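Local coordinates for cellobiose 2-epimerase (Spirochaeta thermophila DSM 6192, PDB 5ZIG), which probably catalyses the reversible epimerisation of cellobiose to 4-O-beta-D-glucosyl-D-mannose at carbon 2 of its reducing-end sugar, at residues Gly121-Val126 with Leu195-Ala200; Thr60-Trp65 with Trp380-His385; Glu320-Phe325 with Ser387-Glu392. All blocks are in the same frame, centred on the assembly; numbering follows the deposited sequence.

Interaction 1: residues Gly121-Val126 with Leu195-Ala200; sequences GNAFAV and LHILEA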
loop_
_atom_site.group_PDB
_atom_site.type_symbol
_atom_site.label_atom_id
_atom_site.label_comp_id
_atom_site.label_asym_id
_atom_site.label_seq_id
_atom_site.Cartn_x
_atom_site.Cartn_y
_atom_site.Cartn_z
ATOM N N GLY A 121 7.903 -6.227 -4.907
ATOM C CA GLY A 121 7.603 -5.544 -6.155
ATOM C C GLY A 121 6.785 -6.356 -7.133
ATOM O O GLY A 121 5.920 -5.822 -7.831
ATOM N N ASN A 122 7.086 -7.651 -7.239
ATOM C CA ASN A 122 6.276 -8.508 -8.093
ATOM C C ASN A 122 4.833 -8.601 -7.587
ATOM O O ASN A 122 3.901 -8.712 -8.400
ATOM C CB ASN A 122 6.936 -9.887 -8.196
ATOM C CG ASN A 122 8.111 -9.889 -9.173
ATOM O OD1 ASN A 122 7.947 -10.212 -10.342
ATOM N ND2 ASN A 122 9.281 -9.483 -8.706
ATOM N N ALA A 123 4.627 -8.544 -6.263
ATOM C CA ALA A 123 3.270 -8.424 -5.709
ATOM C C ALA A 123 2.569 -7.186 -6.248
ATOM O O ALA A 123 1.485 -7.277 -6.833
ATOM C CB ALA A 123 3.303 -8.364 -4.179
ATOM N N PHE A 124 3.177 -6.009 -6.053
ATOM C CA PHE A 124 2.573 -4.776 -6.550
ATOM C C PHE A 124 2.262 -4.855 -8.040
ATOM O O PHE A 124 1.254 -4.310 -8.488
ATOM C CB PHE A 124 3.484 -3.573 -6.265
ATOM C CG PHE A 124 3.083 -2.801 -5.044
ATOM C CD1 PHE A 124 2.022 -1.910 -5.089
ATOM C CD2 PHE A 124 3.721 -3.019 -3.835
ATOM C CE1 PHE A 124 1.610 -1.210 -3.935
ATOM C CE2 PHE A 124 3.316 -2.343 -2.682
ATOM C CZ PHE A 124 2.261 -1.424 -2.738
ATOM N N ALA A 125 3.098 -5.544 -8.822
ATOM C CA ALA A 125 2.795 -5.698 -10.240
ATOM C C ALA A 125 1.494 -6.466 -10.426
ATOM O O ALA A 125 0.656 -6.097 -11.252
ATOM C CB ALA A 125 3.950 -6.407 -10.971
ATOM N N VAL A 126 1.316 -7.554 -9.683
ATOM C CA VAL A 126 0.068 -8.301 -9.792
ATOM C C VAL A 126 -1.106 -7.395 -9.425
ATOM O O VAL A 126 -2.052 -7.229 -10.206
ATOM C CB VAL A 126 0.128 -9.567 -8.918
ATOM C CG1 VAL A 126 -1.294 -10.159 -8.678
ATOM C CG2 VAL A 126 1.070 -10.600 -9.545
ATOM N N LEU A 195 2.522 -8.668 3.756
ATOM C CA LEU A 195 1.297 -7.873 3.735
ATOM C C LEU A 195 0.944 -7.473 2.316
ATOM O O LEU A 195 -0.227 -7.466 1.927
ATOM C CB LEU A 195 1.448 -6.627 4.615
ATOM C CG LEU A 195 0.257 -5.652 4.641
ATOM C CD1 LEU A 195 -0.878 -6.331 5.358
ATOM C CD2 LEU A 195 0.566 -4.333 5.347
ATOM N N HIS A 196 1.930 -7.117 1.505
ATOM C CA HIS A 196 1.543 -6.643 0.186
ATOM C C HIS A 196 1.269 -7.780 -0.780
ATOM O O HIS A 196 0.587 -7.572 -1.790
ATOM C CB HIS A 196 2.588 -5.647 -0.318
ATOM C CG HIS A 196 2.493 -4.333 0.394
ATOM N ND1 HIS A 196 1.589 -3.356 0.026
ATOM C CD2 HIS A 196 3.134 -3.859 1.491
ATOM C CE1 HIS A 196 1.709 -2.322 0.839
ATOM N NE2 HIS A 196 2.629 -2.607 1.744
ATOM N N ILE A 197 1.721 -8.987 -0.462
ATOM C CA ILE A 197 1.275 -10.126 -1.250
ATOM C C ILE A 197 -0.192 -10.406 -0.968
ATOM O O ILE A 197 -0.998 -10.615 -1.885
ATOM C CB ILE A 197 2.148 -11.359 -0.976
ATOM C CG1 ILE A 197 3.518 -11.183 -1.628
ATOM C CG2 ILE A 197 1.465 -12.599 -1.544
ATOM C CD1 ILE A 197 4.645 -11.886 -0.876
ATOM N N LEU A 198 -0.568 -10.400 0.308
ATOM C CA LEU A 198 -1.981 -10.468 0.652
ATOM C C LEU A 198 -2.762 -9.400 -0.103
ATOM O O LEU A 198 -3.798 -9.682 -0.720
ATOM C CB LEU A 198 -2.143 -10.316 2.165
ATOM C CG LEU A 198 -3.578 -10.215 2.662
ATOM C CD1 LEU A 198 -4.281 -11.565 2.608
ATOM C CD2 LEU A 198 -3.630 -9.624 4.073
ATOM N N GLU A 199 -2.233 -8.170 -0.115
ATOM C CA GLU A 199 -2.939 -7.052 -0.735
ATOM C C GLU A 199 -3.201 -7.318 -2.207
ATOM O O GLU A 199 -4.332 -7.147 -2.697
ATOM C CB GLU A 199 -2.131 -5.766 -0.536
ATOM C CG GLU A 199 -2.526 -4.593 -1.413
ATOM C CD GLU A 199 -1.512 -3.458 -1.327
ATOM O OE1 GLU A 199 -0.360 -3.620 -1.794
ATOM O OE2 GLU A 199 -1.854 -2.409 -0.760
ATOM N N ALA A 200 -2.165 -7.764 -2.922
ATOM C CA ALA A 200 -2.305 -8.147 -4.321
ATOM C C ALA A 200 -3.354 -9.233 -4.498
ATOM O O ALA A 200 -4.164 -9.177 -5.429
ATOM C CB ALA A 200 -0.951 -8.636 -4.865
#
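The rings of F124 and H196 lie near parallel, with 30° between their planes, but are slid so far apart that they barely overlap, their centroids being 4.9 Å from each other. The touching corner is formed by CE2 and CZ of the phenyl ring, with F124 CE2 3.4 Å from H196 ND1. Over one face of the phenyl ring comes the carboxylate of E199, whose OE1 stands 3.5 Å from F124 CZ. The same oxygen lies at the imidazole edge, in the ring plane, where H196 ND1 donates a nearly straight hydrogen bond of 2.7 Å to E199 OE1 and so fixes the rotation of the ring. E199 holds CG anti to the backbone N (chi1 165°) and runs extended from there, carrying its carboxylate to H196; its OE2 is taken by Y384 and R388. Beside the rings the helices meet through small groups. A123 CB packs 3.8 Å from I197 CG1, A200 CB comes within 3.4 Å of A123 O, and V126 CG1 touches the same methyl. These alanines let the segment axes approach to 8.3 Å at 16°. Helices 119-136 and 191-208 are successive inner helices of the (alpha/alpha)6 barrel of this family, and the polar and aromatic cluster is consistent with the wall of its central sugar-binding pocket.

Interaction 2: residues Thr60-Trp65 with Trp380-His385; sequences TARHLW and WKASYH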
loop_
_atom_site.group_PDB
_atom_site.type_symbol
_atom_site.label_atom_id
_atom_site.label_comp_id
_atom_site.label_asym_id
_atom_site.label_seq_id
_atom_site.Cartn_x
_atom_site.Cartn_y
_atom_site.Cartn_z
ATOM N N THR A 60 6.425 2.412 -10.503
ATOM C CA THR A 60 5.743 2.290 -11.787
ATOM C C THR A 60 4.435 1.519 -11.651
ATOM O O THR A 60 3.432 1.872 -12.280
ATOM C CB THR A 60 6.672 1.603 -12.786
ATOM O OG1 THR A 60 7.854 2.404 -12.943
ATOM C CG2 THR A 60 5.980 1.401 -14.148
ATOM N N ALA A 61 4.433 0.450 -10.849
ATOM C CA ALA A 61 3.207 -0.318 -10.643
ATOM C C ALA A 61 2.187 0.470 -9.822
ATOM O O ALA A 61 0.978 0.378 -10.069
ATOM C CB ALA A 61 3.533 -1.647 -9.966
ATOM N N ARG A 62 2.653 1.251 -8.847
ATOM C CA ARG A 62 1.743 2.115 -8.090
ATOM C C ARG A 62 1.044 3.119 -9.002
ATOM O O ARG A 62 -0.171 3.325 -8.886
ATOM C CB ARG A 62 2.501 2.820 -6.969
ATOM C CG ARG A 62 2.800 1.876 -5.804
ATOM C CD ARG A 62 3.552 2.548 -4.683
ATOM N NE ARG A 62 3.811 1.631 -3.572
ATOM C CZ ARG A 62 4.447 1.980 -2.452
ATOM N NH1 ARG A 62 4.865 3.229 -2.281
ATOM N NH2 ARG A 62 4.635 1.093 -1.486
ATOM N N HIS A 63 1.782 3.726 -9.941
ATOM C CA HIS A 63 1.147 4.644 -10.884
ATOM C C HIS A 63 0.173 3.915 -11.797
ATOM O O HIS A 63 -0.905 4.442 -12.106
ATOM C CB HIS A 63 2.202 5.386 -11.702
ATOM C CG HIS A 63 2.967 6.403 -10.911
ATOM N ND1 HIS A 63 2.366 7.246 -9.998
ATOM C CD2 HIS A 63 4.292 6.685 -10.869
ATOM C CE1 HIS A 63 3.289 8.019 -9.442
ATOM N NE2 HIS A 63 4.463 7.705 -9.964
ATOM N N LEU A 64 0.529 2.701 -12.241
ATOM C CA LEU A 64 -0.428 1.900 -12.998
ATOM C C LEU A 64 -1.705 1.658 -12.195
ATOM O O LEU A 64 -2.816 1.825 -12.712
ATOM C CB LEU A 64 0.189 0.565 -13.416
ATOM C CG LEU A 64 -0.832 -0.275 -14.223
ATOM C CD1 LEU A 64 -1.389 0.529 -15.402
ATOM C CD2 LEU A 64 -0.300 -1.651 -14.709
ATOM N N TRP A 65 -1.564 1.233 -10.933
ATOM C CA TRP A 65 -2.743 0.990 -10.107
ATOM C C TRP A 65 -3.534 2.279 -9.924
ATOM O O TRP A 65 -4.751 2.303 -10.120
ATOM C CB TRP A 65 -2.352 0.390 -8.748
ATOM C CG TRP A 65 -3.557 0.058 -7.850
ATOM C CD1 TRP A 65 -4.212 -1.145 -7.760
ATOM C CD2 TRP A 65 -4.220 0.942 -6.924
ATOM N NE1 TRP A 65 -5.231 -1.062 -6.844
ATOM C CE2 TRP A 65 -5.256 0.206 -6.314
ATOM C CE3 TRP A 65 -4.021 2.275 -6.543
ATOM C CZ2 TRP A 65 -6.112 0.766 -5.362
ATOM C CZ3 TRP A 65 -4.883 2.831 -5.587
ATOM C CH2 TRP A 65 -5.900 2.073 -5.007
ATOM N N TRP A 380 10.221 5.273 -3.488
ATOM C CA TRP A 380 9.453 4.988 -2.291
ATOM C C TRP A 380 8.164 5.792 -2.193
ATOM O O TRP A 380 7.311 5.468 -1.358
ATOM C CB TRP A 380 10.321 5.235 -1.052
ATOM C CG TRP A 380 11.356 4.169 -0.824
ATOM C CD1 TRP A 380 11.131 2.871 -0.445
ATOM C CD2 TRP A 380 12.779 4.303 -0.966
ATOM N NE1 TRP A 380 12.324 2.197 -0.335
ATOM C CE2 TRP A 380 13.350 3.052 -0.648
ATOM C CE3 TRP A 380 13.625 5.360 -1.325
ATOM C CZ2 TRP A 380 14.730 2.832 -0.678
ATOM C CZ3 TRP A 380 14.990 5.141 -1.349
ATOM C CH2 TRP A 380 15.531 3.887 -1.031
ATOM N N LYS A 381 7.978 6.819 -3.016
ATOM C CA LYS A 381 6.724 7.545 -2.971
ATOM C C LYS A 381 6.192 7.731 -4.381
ATOM O O LYS A 381 6.848 8.337 -5.237
ATOM C CB LYS A 381 6.879 8.867 -2.231
ATOM C CG LYS A 381 5.699 9.821 -2.363
ATOM C CD LYS A 381 5.961 11.062 -1.526
ATOM C CE LYS A 381 4.703 11.952 -1.437
ATOM N NZ LYS A 381 4.644 12.841 -2.614
ATOM N N ALA A 382 5.008 7.191 -4.611
ATOM C CA ALA A 382 4.303 7.337 -5.868
ATOM C C ALA A 382 2.912 7.891 -5.578
ATOM O O ALA A 382 2.732 8.656 -4.629
ATOM C CB ALA A 382 4.238 5.995 -6.606
ATOM N N SER A 383 1.957 7.545 -6.389
ATOM C CA SER A 383 0.626 8.046 -6.252
ATOM C C SER A 383 -0.416 7.130 -5.610
ATOM O O SER A 383 -1.528 7.446 -5.636
ATOM C CB SER A 383 0.128 8.471 -7.605
ATOM O OG SER A 383 -0.164 7.397 -8.380
ATOM N N TYR A 384 0.011 6.043 -4.999
ATOM C CA TYR A 384 -0.851 5.039 -4.432
ATOM C C TYR A 384 -1.433 5.216 -3.037
ATOM O O TYR A 384 -2.584 5.160 -2.898
ATOM C CB TYR A 384 -0.206 3.668 -4.633
ATOM C CG TYR A 384 -0.384 2.638 -3.599
ATOM C CD1 TYR A 384 -1.400 1.728 -3.666
ATOM C CD2 TYR A 384 0.512 2.521 -2.619
ATOM C CE1 TYR A 384 -1.519 0.739 -2.732
ATOM C CE2 TYR A 384 0.431 1.538 -1.705
ATOM C CZ TYR A 384 -0.588 0.641 -1.751
ATOM O OH TYR A 384 -0.597 -0.301 -0.795
ATOM N N HIS A 385 -0.639 5.436 -2.034
ATOM C CA HIS A 385 -1.130 5.553 -0.689
ATOM C C HIS A 385 -2.228 6.634 -0.534
ATOM O O HIS A 385 -3.286 6.363 -0.031
ATOM C CB HIS A 385 0.030 5.763 0.270
ATOM C CG HIS A 385 0.761 4.516 0.677
ATOM N ND1 HIS A 385 0.249 3.590 1.539
ATOM C CD2 HIS A 385 1.998 4.082 0.374
ATOM C CE1 HIS A 385 1.123 2.636 1.738
ATOM N NE2 HIS A 385 2.198 2.916 1.055
HETATM O O HOH W 1 2.718 5.680 -2.905
HETATM O O HOH W 2 5.501 3.215 1.053
#
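R62 and Y384, whose CA atoms are 5.4 Å apart, mark the place where the irregular chain entering helix 384-402 runs closest to helix 57-73, with H63 and S383 paired beside them. The R62 side chain, extended from CG to NE, runs past Y384 CB and CG to CD2, obliquely to the ring, so that the tyrosine carbons CD2 and CE2 lie over one face of the guanidinium, the planes 29° apart. R62 NE lies 3.5 Å from Y384 CD2, and Y384 CE2 in turn sits over the centre of the H385 imidazole. H63 is held from two directions. Its ND1 shares a 3.0 Å hydrogen bond with S383 OG, which lies near the ring plane and is put there by a chi1 of 74°, between the backbone N and the carbonyl carbon. Over a face of the same ring A382 CB makes a CH-pi contact, 3.9 Å from the centroid of the H63 ring. The contact closes the ring of an (alpha/alpha)6 barrel, since the last inner helix, 384-402, here returns to the first, 57-73, after more than 300 residues. W65 receives the edge of Y384 on its face in a T-shaped pair, centroids 5.6 Å apart and planes at 84°. The Y384 hydroxyl reaches on to E199, while H385 ND1 bonds to E320. Two waters link further polar groups: water 1 accepts a hydrogen bond of 3.2 Å from A382 N and weak ones from R62 NH1 and H385 N, and water 2 lies between R62 NH1 and H385 NE2 with weak bonds to both.

Interaction 3: residues Glu320-Phe325 with Ser387-Glu392; sequences EAFVGF and SRACLE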
loop_
_atom_site.group_PDB
_atom_site.type_symbol
_atom_site.label_atom_id
_atom_site.label_comp_id
_atom_site.label_asym_id
_atom_site.label_seq_id
_atom_site.Cartn_x
_atom_site.Cartn_y
_atom_site.Cartn_z
ATOM N N GLU A 320 -2.839 5.865 5.782
ATOM C CA GLU A 320 -3.348 4.550 6.162
ATOM C C GLU A 320 -4.105 4.602 7.476
ATOM O O GLU A 320 -5.043 3.826 7.680
ATOM C CB GLU A 320 -2.208 3.537 6.263
ATOM C CG GLU A 320 -1.543 3.242 4.940
ATOM C CD GLU A 320 -2.534 2.805 3.922
ATOM O OE1 GLU A 320 -3.553 2.199 4.329
ATOM O OE2 GLU A 320 -2.310 3.071 2.723
ATOM N N ALA A 321 -3.682 5.474 8.388
ATOM C CA ALA A 321 -4.425 5.648 9.624
ATOM C C ALA A 321 -5.830 6.164 9.339
ATOM O O ALA A 321 -6.785 5.757 10.004
ATOM C CB ALA A 321 -3.666 6.581 10.562
ATOM N N PHE A 322 -5.985 6.993 8.305
ATOM C CA PHE A 322 -7.318 7.448 7.902
ATOM C C PHE A 322 -8.201 6.273 7.455
ATOM O O PHE A 322 -9.308 6.079 7.977
ATOM C CB PHE A 322 -7.175 8.493 6.788
ATOM C CG PHE A 322 -8.462 8.990 6.252
ATOM C CD1 PHE A 322 -9.352 9.697 7.077
ATOM C CD2 PHE A 322 -8.803 8.773 4.927
ATOM C CE1 PHE A 322 -10.554 10.170 6.579
ATOM C CE2 PHE A 322 -10.008 9.231 4.419
ATOM C CZ PHE A 322 -10.886 9.939 5.246
ATOM N N VAL A 323 -7.725 5.465 6.495
ATOM C CA VAL A 323 -8.540 4.342 6.023
ATOM C C VAL A 323 -8.777 3.357 7.149
ATOM O O VAL A 323 -9.877 2.809 7.295
ATOM C CB VAL A 323 -7.889 3.671 4.805
ATOM C CG1 VAL A 323 -8.815 2.618 4.242
ATOM C CG2 VAL A 323 -7.595 4.717 3.748
ATOM N N GLY A 324 -7.782 3.188 8.014
ATOM C CA GLY A 324 -7.913 2.238 9.097
ATOM C C GLY A 324 -8.960 2.648 10.112
ATOM O O GLY A 324 -9.676 1.802 10.644
ATOM N N PHE A 325 -9.066 3.953 10.388
ATOM C CA PHE A 325 -10.029 4.404 11.376
ATOM C C PHE A 325 -11.452 4.307 10.834
ATOM O O PHE A 325 -12.381 3.981 11.580
ATOM C CB PHE A 325 -9.689 5.831 11.826
ATOM C CG PHE A 325 -8.502 5.902 12.747
ATOM C CD1 PHE A 325 -8.372 4.994 13.790
ATOM C CD2 PHE A 325 -7.530 6.866 12.578
ATOM C CE1 PHE A 325 -7.281 5.043 14.640
ATOM C CE2 PHE A 325 -6.448 6.929 13.422
ATOM C CZ PHE A 325 -6.319 6.019 14.452
ATOM N N SER A 387 -3.900 8.427 -3.121
ATOM C CA SER A 387 -5.019 8.252 -3.986
ATOM C C SER A 387 -5.924 7.172 -3.415
ATOM O O SER A 387 -7.104 7.328 -3.436
ATOM C CB SER A 387 -4.668 7.824 -5.361
ATOM O OG SER A 387 -4.173 8.844 -6.144
ATOM N N ARG A 388 -5.357 6.052 -2.992
ATOM C CA ARG A 388 -6.189 5.017 -2.397
ATOM C C ARG A 388 -6.985 5.566 -1.223
ATOM O O ARG A 388 -8.174 5.259 -1.073
ATOM C CB ARG A 388 -5.339 3.839 -1.927
ATOM C CG ARG A 388 -6.191 2.658 -1.391
ATOM C CD ARG A 388 -5.385 1.361 -1.251
ATOM N NE ARG A 388 -4.380 1.445 -0.187
ATOM C CZ ARG A 388 -3.646 0.419 0.258
ATOM N NH1 ARG A 388 -3.803 -0.801 -0.247
ATOM N NH2 ARG A 388 -2.746 0.614 1.212
ATOM N N ALA A 389 -6.331 6.355 -0.365
ATOM C CA ALA A 389 -6.991 6.858 0.829
ATOM C C ALA A 389 -8.164 7.729 0.455
ATOM O O ALA A 389 -9.189 7.708 1.132
ATOM C CB ALA A 389 -5.998 7.619 1.705
ATOM N N CYS A 390 -8.056 8.435 -0.669
ATOM C CA CYS A 390 -9.170 9.234 -1.161
ATOM C C CYS A 390 -10.279 8.350 -1.723
ATOM O O CYS A 390 -11.465 8.578 -1.447
ATOM C CB CYS A 390 -8.671 10.218 -2.225
ATOM S SG CYS A 390 -7.551 11.506 -1.639
ATOM N N LEU A 391 -9.913 7.342 -2.526
ATOM C CA LEU A 391 -10.914 6.438 -3.091
ATOM C C LEU A 391 -11.572 5.592 -2.009
ATOM O O LEU A 391 -12.794 5.430 -1.997
ATOM C CB LEU A 391 -10.281 5.538 -4.156
ATOM C CG LEU A 391 -9.907 6.273 -5.452
ATOM C CD1 LEU A 391 -8.850 5.487 -6.222
ATOM C CD2 LEU A 391 -11.130 6.562 -6.334
ATOM N N GLU A 392 -10.776 5.051 -1.089
ATOM C CA GLU A 392 -11.342 4.319 0.035
ATOM C C GLU A 392 -12.195 5.232 0.919
ATOM O O GLU A 392 -13.285 4.840 1.350
ATOM C CB GLU A 392 -10.223 3.670 0.854
ATOM C CG GLU A 392 -9.653 2.397 0.202
ATOM C CD GLU A 392 -10.638 1.230 0.218
ATOM O OE1 GLU A 392 -11.358 1.044 1.238
ATOM O OE2 GLU A 392 -10.694 0.495 -0.794
HETATM O O HOH W 3 -4.160 4.069 0.891
#
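E320 and R388 form a buried salt bridge, R388 NH2 donating to E320 OE2 at 2.9 Å, between two inner helices of the (alpha/alpha)6 barrel. The segment axes approach to 9.3 Å and run in the same direction at 22° to each other. The two flat groups are steeply turned, with 77° between their planes: OE2 lies in the guanidinium plane, at its edge, but is itself met from above the carboxylate. Water 3 completes the link by donating to E320 OE2 at 2.8 Å and accepting from R388 NE at the same length, so that two paths join the acid to one edge of the arginine. Bends at chi2 of the glutamate and chi3 of R388 (68°) turn the charged ends toward each other. Beside the salt bridge the helices pack through V323, whose two methyls divide the work: CG2 rests 3.7 Å from A389 CA, and CG1 lies 3.8 Å from E392 CB. F322 offers its ring edge to the backbone, with CE2 3.7 Å from A389 O. Further out, R388 is shared among acids, NH2 pairing also with E256 and NH1 with E199, and these carboxylates fix the orientation of the guanidinium. The E392 carboxylate turns to R395 and R396. The glutamate of the bridge is positioned through both oxygens: besides the bond of OE2 to H385, OE1 receives one from the indole NE1 of W259.

Overall arrangement
The three contacts surround one polar centre on the inner wall of the barrel. E199 of interaction 1 joins the other two through a single oxygen: its OE2 lies 2.5 Å from Y384 OH of interaction 2 and 2.6 Å from R388 NH1 of interaction 3. Interactions 2 and 3, both built on helix 384-402, meet where H385 ND1 is 2.9 Å from E320 OE2, while F124 CZ packs 3.5 Å from R62 NE between interactions 1 and 2. The centres of the three contacts lie about 12 to 18 Å apart. Bound 1,2-ethanediol, probably from the crystallisation liquor, is found near the side chains of E199 and W65 but also near E392, at most weak support for a pocket.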